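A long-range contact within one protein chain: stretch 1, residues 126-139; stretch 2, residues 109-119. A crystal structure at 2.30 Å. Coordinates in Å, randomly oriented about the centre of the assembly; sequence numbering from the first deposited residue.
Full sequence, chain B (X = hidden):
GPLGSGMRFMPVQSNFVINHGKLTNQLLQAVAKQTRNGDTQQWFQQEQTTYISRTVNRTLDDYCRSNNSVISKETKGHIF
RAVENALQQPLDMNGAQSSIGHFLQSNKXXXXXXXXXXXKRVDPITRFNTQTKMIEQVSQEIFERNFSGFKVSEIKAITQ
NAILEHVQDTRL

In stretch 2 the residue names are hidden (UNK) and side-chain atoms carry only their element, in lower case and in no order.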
ATOM      1  N   THR B 126      -9.467   9.997  15.471  1.00 29.05           N
ATOM      2  CA  THR B 126      -9.396   9.000  16.530  1.00 29.23           C
ATOM      3  C   THR B 126     -10.074   7.704  16.093  1.00 27.13           C
ATOM      4  O   THR B 126      -9.560   6.614  16.348  1.00 24.78           O
ATOM      5  CB  THR B 126     -10.056   9.516  17.832  1.00 30.98           C
ATOM      6  OG1 THR B 126      -9.348  10.675  18.294  1.00 33.53           O
ATOM      7  CG2 THR B 126     -10.012   8.444  18.916  1.00 32.25           C
ATOM      8  N   ARG B 127     -11.223   7.827  15.435  1.00 25.20           N
ATOM      9  CA  ARG B 127     -11.944   6.660  14.948  1.00 26.06           C
ATOM     10  C   ARG B 127     -11.067   5.898  13.955  1.00 24.13           C
ATOM     11  O   ARG B 127     -10.959   4.677  14.015  1.00 24.50           O
ATOM     12  CB  ARG B 127     -13.247   7.080  14.262  1.00 29.00           C
ATOM     13  CG  ARG B 127     -13.476   6.370  12.926  1.00 36.13           C
ATOM     14  CD  ARG B 127     -14.666   5.422  12.944  1.00 38.77           C
ATOM     15  NE  ARG B 127     -14.498   4.338  11.975  1.00 42.36           N
ATOM     16  CZ  ARG B 127     -15.479   3.539  11.570  1.00 42.33           C
ATOM     17  NH1 ARG B 127     -16.700   3.711  12.040  1.00 42.57           N
ATOM     18  NH2 ARG B 127     -15.240   2.555  10.717  1.00 42.03           N
ATOM     19  N   PHE B 128     -10.442   6.634  13.042  1.00 22.13           N
ATOM     20  CA  PHE B 128      -9.581   6.036  12.031  1.00 21.78           C
ATOM     21  C   PHE B 128      -8.398   5.299  12.660  1.00 21.30           C
ATOM     22  O   PHE B 128      -8.097   4.173  12.288  1.00 20.64           O
ATOM     23  CB  PHE B 128      -9.065   7.112  11.067  1.00 18.34           C
ATOM     24  CG  PHE B 128      -8.338   6.561   9.870  1.00 17.05           C
ATOM     25  CD1 PHE B 128      -9.021   6.313   8.676  1.00 15.04           C
ATOM     26  CD2 PHE B 128      -6.969   6.307   9.926  1.00 14.16           C
ATOM     27  CE1 PHE B 128      -8.343   5.821   7.548  1.00 14.96           C
ATOM     28  CE2 PHE B 128      -6.278   5.811   8.802  1.00 15.91           C
ATOM     29  CZ  PHE B 128      -6.965   5.572   7.613  1.00 12.90           C
ATOM     30  N   ASN B 129      -7.722   5.937  13.607  1.00 23.26           N
ATOM     31  CA  ASN B 129      -6.587   5.286  14.252  1.00 24.35           C
ATOM     32  C   ASN B 129      -7.042   4.025  14.980  1.00 22.51           C
ATOM     33  O   ASN B 129      -6.366   3.002  14.953  1.00 22.79           O
ATOM     34  CB  ASN B 129      -5.890   6.253  15.208  1.00 23.23           C
ATOM     35  CG  ASN B 129      -5.205   7.386  14.473  1.00 27.87           C
ATOM     36  OD1 ASN B 129      -5.031   7.328  13.249  1.00 28.34           O
ATOM     37  ND2 ASN B 129      -4.805   8.418  15.207  1.00 27.27           N
ATOM     38  N   THR B 130      -8.200   4.104  15.617  1.00 24.06           N
ATOM     39  CA  THR B 130      -8.763   2.961  16.320  1.00 23.25           C
ATOM     40  C   THR B 130      -9.001   1.868  15.286  1.00 23.67           C
ATOM     41  O   THR B 130      -8.721   0.694  15.538  1.00 23.16           O
ATOM     42  CB  THR B 130     -10.096   3.353  17.023  1.00 25.36           C
ATOM     43  OG1 THR B 130      -9.800   4.169  18.167  1.00 26.49           O
ATOM     44  CG2 THR B 130     -10.879   2.117  17.469  1.00 23.12           C
ATOM     45  N   GLN B 131      -9.496   2.253  14.111  1.00 21.29           N
ATOM     46  CA  GLN B 131      -9.743   1.276  13.059  1.00 20.49           C
ATOM     47  C   GLN B 131      -8.459   0.570  12.638  1.00 19.55           C
ATOM     48  O   GLN B 131      -8.430  -0.660  12.510  1.00 15.65           O
ATOM     49  CB  GLN B 131     -10.360   1.932  11.820  1.00 20.04           C
ATOM     50  CG  GLN B 131     -10.494   0.962  10.642  1.00 18.57           C
ATOM     51  CD  GLN B 131     -10.871   1.638   9.337  1.00 19.35           C
ATOM     52  OE1 GLN B 131     -10.092   2.409   8.778  1.00 17.90           O
ATOM     53  NE2 GLN B 131     -12.072   1.346   8.841  1.00 16.91           N
ATOM     54  N   THR B 132      -7.401   1.347  12.417  1.00 20.68           N
ATOM     55  CA  THR B 132      -6.131   0.773  11.987  1.00 21.88           C
ATOM     56  C   THR B 132      -5.550  -0.133  13.062  1.00 22.03           C
ATOM     57  O   THR B 132      -4.978  -1.174  12.755  1.00 22.85           O
ATOM     58  CB  THR B 132      -5.100   1.854  11.640  1.00 21.84           C
ATOM     59  OG1 THR B 132      -4.575   2.413  12.844  1.00 30.37           O
ATOM     60  CG2 THR B 132      -5.741   2.950  10.841  1.00 18.42           C
ATOM     61  N   LYS B 133      -5.692   0.260  14.324  1.00 23.01           N
ATOM     62  CA  LYS B 133      -5.172  -0.563  15.407  1.00 23.61           C
ATOM     63  C   LYS B 133      -5.917  -1.889  15.474  1.00 22.03           C
ATOM     64  O   LYS B 133      -5.312  -2.938  15.666  1.00 19.98           O
ATOM     65  CB  LYS B 133      -5.292   0.162  16.745  1.00 26.97           C
ATOM     66  CG  LYS B 133      -4.245   1.251  16.946  1.00 32.82           C
ATOM     67  CD  LYS B 133      -4.138   1.626  18.414  1.00 36.80           C
ATOM     68  CE  LYS B 133      -2.946   2.542  18.670  1.00 40.71           C
ATOM     69  NZ  LYS B 133      -2.610   2.616  20.128  1.00 42.26           N
ATOM     70  N   MET B 134      -7.234  -1.836  15.315  1.00 21.50           N
ATOM     71  CA  MET B 134      -8.047  -3.042  15.347  1.00 21.19           C
ATOM     72  C   MET B 134      -7.777  -3.891  14.109  1.00 20.01           C
ATOM     73  O   MET B 134      -7.849  -5.110  14.169  1.00 19.39           O
ATOM     74  CB  MET B 134      -9.533  -2.680  15.448  1.00 21.59           C
ATOM     75  CG  MET B 134      -9.963  -2.278  16.862  1.00 22.07           C
ATOM     76  SD  MET B 134     -11.654  -1.629  16.981  1.00 24.13           S
ATOM     77  CE  MET B 134     -12.643  -3.171  16.853  1.00 20.02           C
ATOM     78  N   ILE B 135      -7.460  -3.248  12.989  1.00 20.73           N
ATOM     79  CA  ILE B 135      -7.159  -3.988  11.764  1.00 20.76           C
ATOM     80  C   ILE B 135      -5.888  -4.814  11.970  1.00 20.99           C
ATOM     81  O   ILE B 135      -5.803  -5.960  11.524  1.00 22.50           O
ATOM     82  CB  ILE B 135      -6.966  -3.041  10.535  1.00 17.87           C
ATOM     83  CG1 ILE B 135      -8.326  -2.571  10.023  1.00 15.50           C
ATOM     84  CG2 ILE B 135      -6.206  -3.757   9.422  1.00 14.01           C
ATOM     85  CD1 ILE B 135      -8.244  -1.668   8.817  1.00 15.78           C
ATOM     86  N   GLU B 136      -4.904  -4.234  12.644  1.00 19.79           N
ATOM     87  CA  GLU B 136      -3.664  -4.957  12.896  1.00 21.91           C
ATOM     88  C   GLU B 136      -3.952  -6.185  13.768  1.00 23.40           C
ATOM     89  O   GLU B 136      -3.559  -7.304  13.434  1.00 22.71           O
ATOM     90  CB  GLU B 136      -2.651  -4.047  13.597  1.00 22.58           C
ATOM     91  CG  GLU B 136      -1.339  -4.738  13.943  1.00 27.67           C
ATOM     92  CD  GLU B 136      -0.500  -5.097  12.720  1.00 29.87           C
ATOM     93  OE1 GLU B 136       0.273  -6.078  12.802  1.00 29.97           O
ATOM     94  OE2 GLU B 136      -0.598  -4.395  11.686  1.00 31.78           O
ATOM     95  N   GLN B 137      -4.656  -5.968  14.877  1.00 23.86           N
ATOM     96  CA  GLN B 137      -4.992  -7.043  15.807  1.00 25.72           C
ATOM     97  C   GLN B 137      -5.807  -8.188  15.223  1.00 23.47           C
ATOM     98  O   GLN B 137      -5.474  -9.351  15.423  1.00 23.92           O
ATOM     99  CB  GLN B 137      -5.755  -6.492  17.015  1.00 29.95           C
ATOM    100  CG  GLN B 137      -5.012  -5.438  17.813  1.00 38.76           C
ATOM    101  CD  GLN B 137      -5.671  -5.144  19.155  1.00 42.72           C
ATOM    102  OE1 GLN B 137      -6.893  -5.008  19.246  1.00 45.21           O
ATOM    103  NE2 GLN B 137      -4.856  -5.033  20.202  1.00 45.71           N
ATOM    104  N   VAL B 138      -6.880  -7.857  14.514  1.00 21.83           N
ATOM    105  CA  VAL B 138      -7.760  -8.872  13.939  1.00 21.38           C
ATOM    106  C   VAL B 138      -7.181  -9.656  12.752  1.00 20.20           C
ATOM    107  O   VAL B 138      -7.450 -10.852  12.601  1.00 16.39           O
ATOM    108  CB  VAL B 138      -9.119  -8.244  13.546  1.00 20.48           C
ATOM    109  CG1 VAL B 138     -10.089  -9.317  13.105  1.00 20.85           C
ATOM    110  CG2 VAL B 138      -9.696  -7.491  14.734  1.00 21.47           C
ATOM    111  N   SER B 139      -6.393  -9.004  11.904  1.00 20.39           N
ATOM    112  CA  SER B 139      -5.814  -9.730  10.776  1.00 23.82           C
ATOM    113  C   SER B 139      -4.770 -10.711  11.298  1.00 23.17           C
ATOM    114  O   SER B 139      -4.630 -11.811  10.776  1.00 22.00           O
ATOM    115  CB  SER B 139      -5.184  -8.775   9.750  1.00 23.19           C
ATOM    116  OG  SER B 139      -4.152  -8.008  10.325  1.00 26.28           O
ATOM    117  N   UNK B 109     -19.264  -6.015   9.152  1.00 20.81           N
ATOM    118  CA  UNK B 109     -19.201  -6.639  10.467  1.00 19.86           C
ATOM    119  C   UNK B 109     -18.042  -6.082  11.290  1.00 19.00           C
ATOM    120  O   UNK B 109     -18.211  -5.701  12.450  1.00 17.03           O
ATOM    121  c   UNK B 109     -17.916  -9.903  11.727  1.00 21.95           C
ATOM    122  c   UNK B 109     -18.642 -10.417  13.963  1.00 22.07           C
ATOM    123  c   UNK B 109     -19.767  -8.717  12.676  1.00 20.14           C
ATOM    124  c   UNK B 109     -18.910  -8.931  11.597  1.00 20.35           C
ATOM    125  c   UNK B 109     -17.778 -10.649  12.902  1.00 21.05           C
ATOM    126  c   UNK B 109     -19.640  -9.456  13.862  1.00 21.34           C
ATOM    127  o   UNK B 109     -18.496 -11.138  15.119  1.00 23.68           O
ATOM    128  c   UNK B 109     -19.072  -8.160  10.303  1.00 20.68           C
ATOM    129  N   UNK B 110     -16.861  -6.037  10.682  1.00 18.60           N
ATOM    130  CA  UNK B 110     -15.678  -5.514  11.349  1.00 19.14           C
ATOM    131  C   UNK B 110     -15.830  -4.050  11.762  1.00 20.57           C
ATOM    132  O   UNK B 110     -15.485  -3.670  12.880  1.00 21.92           O
ATOM    133  c   UNK B 110     -11.711  -3.104  11.170  1.00 13.48           C
ATOM    134  c   UNK B 110     -13.229  -4.984  11.024  1.00 17.36           C
ATOM    135  c   UNK B 110     -12.499  -5.637  12.017  1.00 13.67           C
ATOM    136  c   UNK B 110     -10.988  -3.762  12.162  1.00 14.78           C
ATOM    137  c   UNK B 110     -14.460  -5.621  10.441  1.00 16.83           C
ATOM    138  c   UNK B 110     -11.383  -5.032  12.587  1.00 15.55           C
ATOM    139  c   UNK B 110     -12.822  -3.713  10.609  1.00 10.72           C
ATOM    140  N   UNK B 111     -16.334  -3.221  10.855  1.00 21.19           N
ATOM    141  CA  UNK B 111     -16.490  -1.802  11.164  1.00 21.53           C
ATOM    142  C   UNK B 111     -17.567  -1.510  12.199  1.00 22.24           C
ATOM    143  O   UNK B 111     -17.503  -0.495  12.900  1.00 19.59           O
ATOM    144  c   UNK B 111     -16.723  -1.011   9.875  1.00 19.79           C
ATOM    145  o   UNK B 111     -14.586   0.055   9.654  1.00 21.89           O
ATOM    146  n   UNK B 111     -15.221  -1.299   7.986  1.00 21.46           N
ATOM    147  c   UNK B 111     -15.415  -0.702   9.153  1.00 22.34           C
ATOM    148  N   UNK B 112     -18.549  -2.405  12.303  1.00 24.06           N
ATOM    149  CA  UNK B 112     -19.608  -2.260  13.296  1.00 25.71           C
ATOM    150  C   UNK B 112     -18.904  -2.391  14.650  1.00 26.89           C
ATOM    151  O   UNK B 112     -19.232  -1.685  15.608  1.00 28.72           O
ATOM    152  c   UNK B 112     -22.435  -2.121  14.474  1.00 32.73           C
ATOM    153  o   UNK B 112     -22.497  -1.225  13.638  1.00 32.35           O
ATOM    154  c   UNK B 112     -20.660  -3.363  13.098  1.00 29.51           C
ATOM    155  c   UNK B 112     -21.762  -3.455  14.161  1.00 32.00           C
ATOM    156  n   UNK B 112     -22.957  -2.000  15.687  1.00 33.93           N
ATOM    157  N   UNK B 113     -17.913  -3.277  14.711  1.00 26.38           N
ATOM    158  CA  UNK B 113     -17.136  -3.482  15.934  1.00 24.42           C
ATOM    159  C   UNK B 113     -16.234  -2.271  16.189  1.00 23.50           C
ATOM    160  O   UNK B 113     -15.975  -1.905  17.337  1.00 21.98           O
ATOM    161  c   UNK B 113     -16.279  -4.749  15.819  1.00 25.35           C
ATOM    162  n   UNK B 113     -19.172  -7.991  18.318  1.00 29.92           N
ATOM    163  c   UNK B 113     -17.739  -6.361  17.103  1.00 23.86           C
ATOM    164  c   UNK B 113     -18.534  -7.650  17.022  1.00 26.82           C
ATOM    165  c   UNK B 113     -17.069  -6.051  15.773  1.00 25.93           C
ATOM    166  N   UNK B 114     -15.743  -1.656  15.121  1.00 24.11           N
ATOM    167  CA  UNK B 114     -14.896  -0.469  15.255  1.00 25.91           C
ATOM    168  C   UNK B 114     -15.718   0.637  15.923  1.00 27.96           C
ATOM    169  O   UNK B 114     -15.258   1.298  16.860  1.00 26.96           O
ATOM    170  c   UNK B 114     -13.756   1.399  14.019  1.00 21.64           C
ATOM    171  c   UNK B 114     -14.404   0.040  13.876  1.00 23.64           C
ATOM    172  c   UNK B 114     -13.422  -0.951  13.281  1.00 24.78           C
ATOM    173  N   UNK B 115     -16.934   0.838  15.428  1.00 30.16           N
ATOM    174  CA  UNK B 115     -17.815   1.844  15.996  1.00 32.34           C
ATOM    175  C   UNK B 115     -18.038   1.541  17.470  1.00 33.28           C
ATOM    176  O   UNK B 115     -17.688   2.341  18.339  1.00 34.82           O
ATOM    177  o   UNK B 115     -18.162   3.085  13.509  1.00 33.50           O
ATOM    178  c   UNK B 115     -19.152   1.856  15.262  1.00 32.40           C
ATOM    179  c   UNK B 115     -19.001   2.214  13.804  1.00 36.15           C
ATOM    180  o   UNK B 115     -19.725   1.642  12.956  1.00 38.28           O
ATOM    181  N   UNK B 116     -18.617   0.380  17.748  1.00 34.24           N
ATOM    182  CA  UNK B 116     -18.874  -0.027  19.122  1.00 36.34           C
ATOM    183  C   UNK B 116     -17.672   0.275  20.010  1.00 37.07           C
ATOM    184  O   UNK B 116     -17.822   0.728  21.140  1.00 37.66           O
ATOM    185  c   UNK B 116     -19.179  -1.524  19.174  1.00 35.91           C
ATOM    186  c   UNK B 116     -20.522  -1.916  18.585  1.00 35.83           C
ATOM    187  o   UNK B 116     -19.956  -4.150  19.177  1.00 35.85           O
ATOM    188  o   UNK B 116     -21.511  -3.873  17.644  1.00 38.05           O
ATOM    189  c   UNK B 116     -20.673  -3.420  18.457  1.00 36.09           C
ATOM    190  N   UNK B 117     -16.481   0.031  19.475  1.00 39.88           N
ATOM    191  CA  UNK B 117     -15.227   0.243  20.191  1.00 41.91           C
ATOM    192  C   UNK B 117     -14.830   1.705  20.385  1.00 43.27           C
ATOM    193  O   UNK B 117     -14.178   2.043  21.374  1.00 44.48           O
ATOM    194  o   UNK B 117     -10.821  -1.123  20.937  1.00 49.45           O
ATOM    195  c   UNK B 117     -14.104  -0.494  19.460  1.00 43.04           C
ATOM    196  c   UNK B 117     -12.053  -1.045  20.850  1.00 48.02           C
ATOM    197  c   UNK B 117     -12.695  -0.090  19.860  1.00 45.63           C
ATOM    198  n   UNK B 117     -12.876  -1.773  21.605  1.00 46.48           N
ATOM    199  N   UNK B 118     -15.196   2.564  19.440  1.00 44.30           N
ATOM    200  CA  UNK B 118     -14.864   3.984  19.540  1.00 45.59           C
ATOM    201  C   UNK B 118     -15.747   4.631  20.591  1.00 47.55           C
ATOM    202  O   UNK B 118     -15.433   5.701  21.122  1.00 47.47           O
ATOM    203  s   UNK B 118     -13.773   4.348  16.996  1.00 43.28           S
ATOM    204  c   UNK B 118     -15.067   4.683  18.195  1.00 43.86           C
ATOM    205  N   UNK B 119     -16.858   3.966  20.877  1.00 49.06           N
ATOM    206  CA  UNK B 119     -17.796   4.452  21.866  1.00 51.60           C
ATOM    207  C   UNK B 119     -18.093   5.938  21.829  1.00 53.67           C
ATOM    208  O   UNK B 119     -18.660   6.456  20.864  1.00 54.94           O
TER

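Position 109 carries one carbon followed by a six-carbon ring bearing a single oxygen, and it makes no contact with stretch 1. A phenol ring of this kind is tyrosine, Tyr-109; its hydroxyl is hydrogen-bonded elsewhere in the structure.

At position 110 the same pattern recurs without the oxygen: seven carbons, six of them in a ring, directed toward stretch 1 and lodged among Gln-131, Met-134, Ile-135 and Val-138. It is Phe-110. Its CE2 lies 3.6 Å from Ile-135 CG1 and its CZ 3.8 Å from Met-134 CB, while Val-138 CG2 meets the ring edge at CE1, 3.7 Å away.

Position 111 has two carbons, the second bearing one oxygen and one nitrogen, so a short amide is present. Its oxygen is approached by the side-chain nitrogens of Gln-131 and Arg-127. This is Asn-111. Gln-131 NE2 donates a hydrogen bond to Asn-111 OD1 (2.9 Å); Arg-127 NH2 is equally near Asn-111 OD1, at 2.8 Å, but the angle is too poor for a hydrogen bond.

At position 112, whose CA-to-CB bond points away from stretch 1, three carbons end in an oxygen and a nitrogen, and none of them touches stretch 1. The longer amide is Gln-112.

Position 113 shows four carbons in a row and a terminal nitrogen, the chain of Lys-113. Its end leads away from the contact, yet its backbone O is 3.6 Å from Met-134 CE.

Three carbons, branched at the first, face stretch 1 at position 114. The residue is Val-114, whose CG1 lies over one face of the Arg-127 guanidinium, 3.7 Å from NE of that arginine. Its CG2 is 4.2 Å from Met-134 SD.

At position 115 two carbons carry two oxygens on the second, a carboxylate whose end comes back to Arg-127 although its CA-to-CB bond points away. Asp-115 forms a salt bridge with Arg-127, but the modelled separation of Asp-115 OD1 and Arg-127 NH1, 2.2 Å, is too short to be taken literally.

Position 116 has three carbons and two terminal oxygens, with no contact to stretch 1: Glu-116, which accepts a hydrogen bond from Gln-112.

Position 117 again ends three carbons in one oxygen and one nitrogen, and the side chain touches Met-134 and Thr-130. This is Gln-117, and its CG packs 3.4 Å from Met-134 SD and 3.7 Å from Thr-130 CG2.

One carbon and one sulfur at position 118, in contact with Arg-127 and Thr-130, identify Cys-118. Cys-118 SG lies 3.6 Å from Arg-127 CA and 3.7 Å from Thr-130 CG2.

No side-chain atoms follow at position 119, Gly-119, where phi turns positive as the helix ends.

The two helices cross at 125°, their axes 9.7 Å apart at closest approach. Two reciprocal knobs hold them: Phe-110 enters a largely apolar pocket of stretch 1, and Arg-127 settles among Asn-111, Val-114, Asp-115 and Cys-118. Between the knobs lies Val-114, with Met-134 reaching from the wall of the Phe-110 pocket to Val-114 and Gln-117, and the amide pair of Gln-131 and Asn-111 adds a directional bond.

Stretch 2 109-119: YFNQKVDEQCG
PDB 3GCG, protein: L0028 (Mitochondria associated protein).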